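Local atomic coordinates of GAF domain/HD domain protein (Geobacter sulfurreducens, PDB entry 3EEA), a protein that is of unknown detailed function, this piece being the GAF domain of a longer GAF/HD-domain protein that may have phosphatase activity. Residues E16-L21 / P48-G53; I34-F39 / V112-R117; R63-A68 / P98-L103. One frame throughout, in Å; residues are numbered along the deposited sequence.

Contact 1. Residues E16-L21 / P48-G53; sequences EVIKDL and PARSTG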
loop_
_atom_site.group_PDB
_atom_site.type_symbol
_atom_site.label_atom_id
_atom_site.label_comp_id
_atom_site.label_asym_id
_atom_site.label_seq_id
_atom_site.Cartn_x
_atom_site.Cartn_y
_atom_site.Cartn_z
ATOM N N GLU A 16 -9.629 10.871 -0.540
ATOM C CA GLU A 16 -8.884 10.213 -1.629
ATOM C C GLU A 16 -7.930 9.136 -1.058
ATOM O O GLU A 16 -7.716 8.148 -1.714
ATOM C CB GLU A 16 -8.051 11.152 -2.483
ATOM C CG GLU A 16 -8.836 12.093 -3.356
ATOM C CD GLU A 16 -9.425 11.427 -4.583
ATOM O OE1 GLU A 16 -8.850 10.436 -5.121
ATOM O OE2 GLU A 16 -10.444 11.953 -5.038
ATOM N N VAL A 17 -7.346 9.383 0.107
ATOM C CA VAL A 17 -6.497 8.398 0.798
ATOM C C VAL A 17 -7.342 7.124 1.099
ATOM O O VAL A 17 -6.908 5.990 0.828
ATOM C CB VAL A 17 -5.849 8.980 2.064
ATOM C CG1 VAL A 17 -5.047 7.903 2.846
ATOM C CG2 VAL A 17 -4.871 10.182 1.702
ATOM N N ILE A 18 -8.552 7.320 1.621
ATOM C CA ILE A 18 -9.436 6.175 1.974
ATOM C C ILE A 18 -9.948 5.412 0.738
ATOM O O ILE A 18 -10.028 4.191 0.745
ATOM C CB ILE A 18 -10.622 6.633 2.900
ATOM C CG1 ILE A 18 -10.069 7.093 4.247
ATOM C CG2 ILE A 18 -11.648 5.489 3.022
ATOM C CD1 ILE A 18 -9.084 6.199 4.867
ATOM N N LYS A 19 -10.276 6.118 -0.319
ATOM C CA LYS A 19 -10.600 5.514 -1.625
ATOM C C LYS A 19 -9.434 4.667 -2.147
ATOM O O LYS A 19 -9.617 3.535 -2.582
ATOM C CB LYS A 19 -10.907 6.583 -2.687
ATOM C CG LYS A 19 -12.272 7.207 -2.618
ATOM C CD LYS A 19 -12.539 8.125 -3.819
ATOM C CE LYS A 19 -12.793 7.319 -5.110
ATOM N NZ LYS A 19 -13.868 7.948 -5.942
ATOM N N ASP A 20 -8.236 5.235 -2.135
ATOM C CA ASP A 20 -7.088 4.512 -2.665
ATOM C C ASP A 20 -6.813 3.271 -1.786
ATOM O O ASP A 20 -6.534 2.183 -2.330
ATOM C CB ASP A 20 -5.842 5.385 -2.724
ATOM C CG ASP A 20 -5.896 6.443 -3.809
ATOM O OD1 ASP A 20 -6.726 6.336 -4.759
ATOM O OD2 ASP A 20 -5.083 7.418 -3.690
ATOM N N LEU A 21 -6.869 3.444 -0.462
ATOM C CA LEU A 21 -6.696 2.301 0.494
ATOM C C LEU A 21 -7.700 1.193 0.189
ATOM O O LEU A 21 -7.317 0.014 0.066
ATOM C CB LEU A 21 -6.841 2.736 1.923
ATOM C CG LEU A 21 -6.898 1.596 2.959
ATOM C CD1 LEU A 21 -5.548 0.832 2.992
ATOM C CD2 LEU A 21 -7.236 2.093 4.352
ATOM N N PRO A 48 -19.393 6.817 9.667
ATOM C CA PRO A 48 -19.118 6.163 8.361
ATOM C C PRO A 48 -18.374 7.109 7.443
ATOM O O PRO A 48 -18.702 8.311 7.386
ATOM C CB PRO A 48 -20.493 5.778 7.820
ATOM C CG PRO A 48 -21.460 6.343 8.788
ATOM C CD PRO A 48 -20.821 6.894 9.983
ATOM N N ALA A 49 -17.309 6.608 6.816
ATOM C CA ALA A 49 -16.452 7.464 5.943
ATOM C C ALA A 49 -16.634 7.063 4.477
ATOM O O ALA A 49 -17.033 7.867 3.665
ATOM C CB ALA A 49 -14.996 7.356 6.356
ATOM N N ARG A 50 -16.391 5.802 4.168
ATOM C CA ARG A 50 -16.550 5.250 2.848
ATOM C C ARG A 50 -16.714 3.739 2.864
ATOM O O ARG A 50 -16.051 3.042 3.631
ATOM C CB ARG A 50 -15.330 5.594 2.027
ATOM C CG ARG A 50 -15.442 5.047 0.632
ATOM C CD ARG A 50 -14.409 5.696 -0.268
ATOM N NE ARG A 50 -14.761 7.084 -0.532
ATOM C CZ ARG A 50 -15.365 7.489 -1.642
ATOM N NH1 ARG A 50 -15.696 6.601 -2.569
ATOM N NH2 ARG A 50 -15.658 8.772 -1.819
ATOM N N SER A 51 -17.584 3.224 2.001
ATOM C CA SER A 51 -17.710 1.781 1.772
ATOM C C SER A 51 -17.432 1.450 0.335
ATOM O O SER A 51 -17.639 2.293 -0.538
ATOM C CB SER A 51 -19.140 1.318 2.109
ATOM O OG SER A 51 -20.150 1.849 1.245
ATOM N N THR A 52 -17.097 0.196 0.070
ATOM C CA THR A 52 -16.888 -0.307 -1.257
ATOM C C THR A 52 -17.409 -1.720 -1.298
ATOM O O THR A 52 -17.058 -2.570 -0.464
ATOM C CB THR A 52 -15.380 -0.326 -1.613
ATOM O OG1 THR A 52 -14.761 0.873 -1.100
ATOM C CG2 THR A 52 -15.196 -0.456 -3.084
ATOM N N GLY A 53 -18.235 -1.995 -2.301
ATOM C CA GLY A 53 -18.830 -3.295 -2.477
ATOM C C GLY A 53 -20.091 -3.653 -1.729
ATOM O O GLY A 53 -20.511 -4.803 -1.777
#
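The guanidinium of R50, with K19 lying over one of its faces, is gripped from outside this pair of segments: NH2 forms a salt bridge with the carboxylate of D15, one turn back on the helix that carries K19, and NE is hydrogen-bonded as well. K19 CG sits above the centre of the guanidinium, 3.1 Å from its plane, with CG 3.2 Å from R50 NE. The packing is thus tight, and the aliphatic part of the lysine is what covers the flat group. R50 reaches the helix because its CG is anti to the backbone N (chi1 -180°) and the chain stays extended until the bend at chi3. Strand 46-52, one of the two edge strands of the GAF sheet in this chain, has a classic beta bulge here, A49 and R50 being paired together against V36. I18, on the buried side of the helix, sets its CG2 3.8 Å from R50 CB. K19 NZ and R50 NH1 are 4.1 Å apart, a mild repulsion that the negative charge of D15 probably offsets. A leucine in place of R50 would probably leave D15 without its positive mate and K19 CG without the flat surface it rests on.

Contact 2. Residues I34-F39 / V112-R117; sequences IAVYFF and VPMVVR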
loop_
_atom_site.group_PDB
_atom_site.type_symbol
_atom_site.label_atom_id
_atom_site.label_comp_id
_atom_site.label_asym_id
_atom_site.label_seq_id
_atom_site.Cartn_x
_atom_site.Cartn_y
_atom_site.Cartn_z
ATOM N N ILE A 34 -15.861 -3.670 2.024
ATOM C CA ILE A 34 -15.030 -2.914 2.961
ATOM C C ILE A 34 -15.793 -1.673 3.402
ATOM O O ILE A 34 -16.437 -1.004 2.584
ATOM C CB ILE A 34 -13.680 -2.457 2.319
ATOM C CG1 ILE A 34 -13.007 -3.662 1.674
ATOM C CG2 ILE A 34 -12.811 -1.720 3.366
ATOM C CD1 ILE A 34 -11.587 -3.430 1.060
ATOM N N ALA A 35 -15.800 -1.420 4.704
ATOM C CA ALA A 35 -16.491 -0.293 5.284
ATOM C C ALA A 35 -15.527 0.456 6.216
ATOM O O ALA A 35 -15.017 -0.147 7.167
ATOM C CB ALA A 35 -17.722 -0.771 6.054
ATOM N N VAL A 36 -15.281 1.743 5.948
ATOM C CA VAL A 36 -14.319 2.521 6.680
ATOM C C VAL A 36 -15.041 3.578 7.470
ATOM O O VAL A 36 -15.929 4.240 6.931
ATOM C CB VAL A 36 -13.260 3.215 5.729
ATOM C CG1 VAL A 36 -12.232 4.013 6.600
ATOM C CG2 VAL A 36 -12.635 2.178 4.807
ATOM N N TYR A 37 -14.645 3.728 8.729
ATOM C CA TYR A 37 -15.179 4.711 9.652
ATOM C C TYR A 37 -14.077 5.532 10.314
ATOM O O TYR A 37 -12.953 5.030 10.550
ATOM C CB TYR A 37 -15.874 3.994 10.792
ATOM C CG TYR A 37 -17.120 3.242 10.401
ATOM C CD1 TYR A 37 -18.408 3.751 10.688
ATOM C CD2 TYR A 37 -17.031 2.023 9.741
ATOM C CE1 TYR A 37 -19.543 3.056 10.301
ATOM C CE2 TYR A 37 -18.170 1.308 9.409
ATOM C CZ TYR A 37 -19.410 1.826 9.677
ATOM O OH TYR A 37 -20.509 1.110 9.302
ATOM N N PHE A 38 -14.393 6.778 10.673
ATOM C CA PHE A 38 -13.492 7.558 11.488
ATOM C C PHE A 38 -14.006 7.678 12.908
ATOM O O PHE A 38 -15.218 7.714 13.129
ATOM C CB PHE A 38 -13.296 8.932 10.883
ATOM C CG PHE A 38 -12.475 8.939 9.634
ATOM C CD1 PHE A 38 -11.244 8.284 9.587
ATOM C CD2 PHE A 38 -12.901 9.622 8.518
ATOM C CE1 PHE A 38 -10.485 8.302 8.438
ATOM C CE2 PHE A 38 -12.131 9.660 7.345
ATOM C CZ PHE A 38 -10.930 9.003 7.306
ATOM N N PHE A 39 -13.090 7.755 13.862
ATOM C CA PHE A 39 -13.479 7.902 15.266
ATOM C C PHE A 39 -13.630 9.386 15.561
ATOM O O PHE A 39 -12.694 10.162 15.319
ATOM C CB PHE A 39 -12.462 7.301 16.197
ATOM C CG PHE A 39 -12.943 7.219 17.636
ATOM C CD1 PHE A 39 -14.030 6.453 17.968
ATOM C CD2 PHE A 39 -12.292 7.916 18.635
ATOM C CE1 PHE A 39 -14.467 6.353 19.294
ATOM C CE2 PHE A 39 -12.731 7.835 19.960
ATOM C CZ PHE A 39 -13.826 7.042 20.274
ATOM N N VAL A 112 -10.349 -3.988 11.832
ATOM C CA VAL A 112 -8.984 -3.522 11.970
ATOM C C VAL A 112 -8.985 -2.040 12.373
ATOM O O VAL A 112 -9.429 -1.159 11.603
ATOM C CB VAL A 112 -8.168 -3.713 10.701
ATOM C CG1 VAL A 112 -6.740 -3.214 10.918
ATOM C CG2 VAL A 112 -8.163 -5.199 10.284
ATOM N N PRO A 113 -8.463 -1.747 13.578
ATOM C CA PRO A 113 -8.470 -0.346 14.004
ATOM C C PRO A 113 -7.429 0.412 13.234
ATOM O O PRO A 113 -6.389 -0.167 12.897
ATOM C CB PRO A 113 -8.072 -0.385 15.480
ATOM C CG PRO A 113 -7.429 -1.675 15.693
ATOM C CD PRO A 113 -7.994 -2.660 14.639
ATOM N N MET A 114 -7.724 1.671 12.923
ATOM C CA MET A 114 -6.707 2.599 12.351
ATOM C C MET A 114 -5.988 3.211 13.552
ATOM O O MET A 114 -6.560 4.000 14.305
ATOM C CB MET A 114 -7.373 3.672 11.488
ATOM C CG MET A 114 -8.197 3.153 10.317
ATOM S SD MET A 114 -9.055 4.502 9.348
ATOM C CE MET A 114 -7.712 5.638 9.271
ATOM N N VAL A 115 -4.747 2.795 13.770
ATOM C CA VAL A 115 -3.992 3.192 14.931
ATOM C C VAL A 115 -2.743 3.976 14.489
ATOM O O VAL A 115 -1.995 3.570 13.549
ATOM C CB VAL A 115 -3.513 1.947 15.691
ATOM C CG1 VAL A 115 -2.642 2.341 16.870
ATOM C CG2 VAL A 115 -4.687 1.097 16.133
ATOM N N VAL A 116 -2.559 5.107 15.132
ATOM C CA VAL A 116 -1.371 5.918 14.955
ATOM C C VAL A 116 -0.794 6.151 16.314
ATOM O O VAL A 116 -1.439 6.778 17.207
ATOM C CB VAL A 116 -1.700 7.252 14.270
ATOM C CG1 VAL A 116 -0.443 8.144 14.114
ATOM C CG2 VAL A 116 -2.246 6.935 12.931
ATOM N N ARG A 117 0.396 5.565 16.455
ATOM C CA ARG A 117 1.113 5.457 17.697
ATOM C C ARG A 117 0.182 4.739 18.653
ATOM O O ARG A 117 -0.157 3.569 18.376
ATOM C CB ARG A 117 1.616 6.828 18.139
ATOM C CG ARG A 117 2.906 7.117 17.366
ATOM C CD ARG A 117 3.289 8.569 17.290
ATOM N NE ARG A 117 4.600 8.645 16.637
ATOM C CZ ARG A 117 5.093 9.715 16.016
ATOM N NH1 ARG A 117 4.394 10.846 15.946
ATOM N NH2 ARG A 117 6.298 9.649 15.461
#
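M114 and F38 meet methyl against ring edge: M114 CE approaches F38 CE1 to 3.9 Å, lying in the plane of the ring, so the face is not what the thioether covers. The sulfur stands obliquely to the same ring, 5.3 Å from SD of M114 to the F38 centroid and 65° off the ring normal, a Met-aromatic contact. The torsions of both side chains bring this about. The CB of F38 points away from strand 112-116, and chi1 of -72°, with CG beside the backbone N, swings the ring back towards it. M114, whose CB does point at the other strand, runs straight through chi2; its first two torsions set SD against V36, 4.2 Å from its CG1, and 4.1 Å from the carbonyl O of Y37. The bend at chi3 then aims CE at the aromatic edge. An unbranched, flexible methionine suits this place, being long enough to reach across the intervening strand. The reach is needed because the two strands are not neighbours: in the antiparallel GAF sheet strand 119-129 runs between them, and their short axes pass 8.7 Å apart at 43°, both heading the same general way. M114 therefore crosses above the intervening strand, touching I121 and V124. V36, F38 and M114 share the sheet face covered by helices 14-28 and 137-158; F38 packs on I18 and V154, and M114 on V147. Y37, one residue along, takes the other face, where its side chain comes within about 3 Å of the bound PG6 and its ring meets those of F125 and F62.

Contact 3. Residues R63-A68 / P98-L103; sequences REMPLA and PKLRKL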
loop_
_atom_site.group_PDB
_atom_site.type_symbol
_atom_site.label_atom_id
_atom_site.label_comp_id
_atom_site.label_asym_id
_atom_site.label_seq_id
_atom_site.Cartn_x
_atom_site.Cartn_y
_atom_site.Cartn_z
ATOM N N ARG A 63 -24.547 4.722 5.455
ATOM C CA ARG A 63 -24.306 6.167 5.506
ATOM C C ARG A 63 -24.961 6.843 6.712
ATOM O O ARG A 63 -24.482 7.891 7.156
ATOM C CB ARG A 63 -24.737 6.846 4.232
ATOM C CG ARG A 63 -23.945 6.409 3.024
ATOM C CD ARG A 63 -23.593 7.584 2.121
ATOM N NE ARG A 63 -24.474 7.595 0.980
ATOM C CZ ARG A 63 -24.105 7.424 -0.284
ATOM N NH1 ARG A 63 -22.826 7.246 -0.626
ATOM N NH2 ARG A 63 -25.040 7.442 -1.228
ATOM N N GLU A 64 -25.998 6.253 7.268
ATOM C CA GLU A 64 -26.708 6.896 8.363
ATOM C C GLU A 64 -26.442 6.321 9.752
ATOM O O GLU A 64 -26.952 6.856 10.726
ATOM C CB GLU A 64 -28.206 6.849 8.098
ATOM C CG GLU A 64 -28.880 5.532 8.318
ATOM C CD GLU A 64 -30.312 5.596 7.778
ATOM O OE1 GLU A 64 -30.691 6.653 7.256
ATOM O OE2 GLU A 64 -31.067 4.626 7.886
ATOM N N MET A 65 -25.724 5.221 9.844
ATOM C CA MET A 65 -25.589 4.457 11.113
ATOM C C MET A 65 -24.207 4.656 11.794
ATOM O O MET A 65 -23.221 3.988 11.443
ATOM C CB MET A 65 -25.864 2.978 10.811
ATOM C CG MET A 65 -25.789 2.010 11.989
ATOM S SD MET A 65 -26.092 0.245 11.603
ATOM C CE MET A 65 -24.693 -0.203 10.526
ATOM N N PRO A 66 -24.111 5.561 12.786
ATOM C CA PRO A 66 -22.864 5.568 13.549
ATOM C C PRO A 66 -22.731 4.287 14.392
ATOM O O PRO A 66 -23.739 3.627 14.690
ATOM C CB PRO A 66 -23.012 6.781 14.466
ATOM C CG PRO A 66 -24.511 6.878 14.695
ATOM C CD PRO A 66 -25.133 6.481 13.361
ATOM N N LEU A 67 -21.505 3.936 14.753
ATOM C CA LEU A 67 -21.273 2.751 15.548
ATOM C C LEU A 67 -20.714 3.193 16.919
ATOM O O LEU A 67 -19.610 3.701 17.004
ATOM C CB LEU A 67 -20.294 1.803 14.859
ATOM C CG LEU A 67 -20.588 1.193 13.475
ATOM C CD1 LEU A 67 -19.382 0.289 13.040
ATOM C CD2 LEU A 67 -21.902 0.393 13.437
ATOM N N ALA A 68 -21.485 2.956 17.977
ATOM C CA ALA A 68 -21.145 3.396 19.344
ATOM C C ALA A 68 -20.592 2.222 20.176
ATOM O O ALA A 68 -21.274 1.198 20.387
ATOM C CB ALA A 68 -22.383 4.009 19.983
ATOM N N PRO A 98 -28.321 -7.149 18.307
ATOM C CA PRO A 98 -29.258 -7.956 17.512
ATOM C C PRO A 98 -29.361 -7.508 16.053
ATOM O O PRO A 98 -29.331 -8.350 15.149
ATOM C CB PRO A 98 -30.599 -7.728 18.231
ATOM C CG PRO A 98 -30.208 -7.545 19.661
ATOM C CD PRO A 98 -28.851 -6.883 19.663
ATOM N N LYS A 99 -29.491 -6.199 15.829
ATOM C CA LYS A 99 -29.503 -5.636 14.471
ATOM C C LYS A 99 -28.278 -6.131 13.662
ATOM O O LYS A 99 -28.428 -6.600 12.516
ATOM C CB LYS A 99 -29.580 -4.090 14.511
ATOM C CG LYS A 99 -29.271 -3.375 13.171
ATOM C CD LYS A 99 -29.931 -1.984 12.989
ATOM C CE LYS A 99 -29.641 -0.952 14.125
ATOM N NZ LYS A 99 -28.247 -0.351 14.111
ATOM N N LEU A 100 -27.094 -6.080 14.272
ATOM C CA LEU A 100 -25.846 -6.391 13.547
ATOM C C LEU A 100 -25.674 -7.896 13.317
ATOM O O LEU A 100 -25.232 -8.298 12.238
ATOM C CB LEU A 100 -24.626 -5.819 14.278
ATOM C CG LEU A 100 -24.497 -4.294 14.145
ATOM C CD1 LEU A 100 -23.485 -3.678 15.125
ATOM C CD2 LEU A 100 -24.151 -3.900 12.689
ATOM N N ARG A 101 -26.060 -8.722 14.304
ATOM C CA ARG A 101 -26.052 -10.182 14.118
ATOM C C ARG A 101 -26.850 -10.606 12.867
ATOM O O ARG A 101 -26.439 -11.503 12.122
ATOM C CB ARG A 101 -26.621 -10.900 15.338
ATOM C CG ARG A 101 -25.748 -10.845 16.554
ATOM C CD ARG A 101 -26.324 -11.679 17.680
ATOM N NE ARG A 101 -26.015 -11.066 18.981
ATOM C CZ ARG A 101 -26.901 -10.488 19.802
ATOM N NH1 ARG A 101 -28.204 -10.442 19.513
ATOM N NH2 ARG A 101 -26.483 -9.959 20.949
ATOM N N LYS A 102 -27.977 -9.949 12.633
ATOM C CA LYS A 102 -28.821 -10.314 11.517
ATOM C C LYS A 102 -28.198 -9.827 10.238
ATOM O O LYS A 102 -28.086 -10.593 9.280
ATOM C CB LYS A 102 -30.233 -9.755 11.677
ATOM C CG LYS A 102 -31.028 -10.415 12.792
ATOM C CD LYS A 102 -32.529 -10.097 12.691
ATOM C CE LYS A 102 -32.858 -8.607 12.994
ATOM N NZ LYS A 102 -32.726 -8.224 14.447
ATOM N N LEU A 103 -27.769 -8.570 10.239
ATOM C CA LEU A 103 -27.176 -7.978 9.053
ATOM C C LEU A 103 -25.958 -8.774 8.562
ATOM O O LEU A 103 -25.817 -8.977 7.361
ATOM C CB LEU A 103 -26.813 -6.499 9.285
ATOM C CG LEU A 103 -27.907 -5.496 8.914
ATOM C CD1 LEU A 103 -29.310 -6.034 9.223
ATOM C CD2 LEU A 103 -27.629 -4.131 9.582
#
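At M65 the chain leaves helix 59-64, its phi/psi of -105°/98° being the first non-helical pair, and this turn directs the M65 side chain at helix 98-103, where K99 and L100 receive it. M65 is extended through its first two torsions, with CG anti to the backbone N (chi1 -179°), which carries the sulfur forward; the bend at chi3 then turns the methyl off to one side. K99 slides past it in the opposite direction. Bends at chi3 and chi4 of the lysine bring its amino end back over the thioether, with K99 NZ 3.4 Å from M65 SD and 4.0 Å from M65 CG. The sulfur is polarisable and can probably lie beside the ammonium group at little cost. The methyl meets L100 instead: M65 CE is 4.3 Å from CD2 of L100, a loose apolar contact. Methionine therefore fits a place that asks for a slim chain with a charged neighbour along one part and a leucine at the other. The backbone bonds K102 N to P98 O (3.3 Å) and L103 N to K99 O (3.1 Å) hold the short helix 98-103 in shape. M65, L67 and L103 all belong to the lining of the pocket that holds PG6, probably a molecule from the crystallisation liquor, and the M65 side chain comes within about 4 Å of it. Around this surface contact, L67 and L100 both pack on I72, the L67 backbone is hydrogen-bonded to F46 of strand 46-52, and R101 NE bonds to S93 O; helix 98-103 then leads into strand 107-116, while helix 59-64 follows strand 46-52.

Contacts 1 and 2, with centres 11 Å apart, adjoin through neighbouring sheet strands: A49 N lies 2.7 Å from V36 O and R50 O 2.8 Å from V36 N, both probable hydrogen bonds. Contact 1 joins helix 14-28 to the sheet, and contact 2 packs two non-neighbouring strands. Contact 3 lies on the opposite, pocket side, its centre 17 Å from that of contact 2 and 18 Å from that of contact 1. Y37 connects contacts 2 and 3, its CZ 3.7 Å from L67 CD1; P48 connects contacts 1 and 3, its CG 3.8 Å from R63 O. Y37, M65, L67 and L103 line the PG6 pocket; whether anything binds there in the cell is not known.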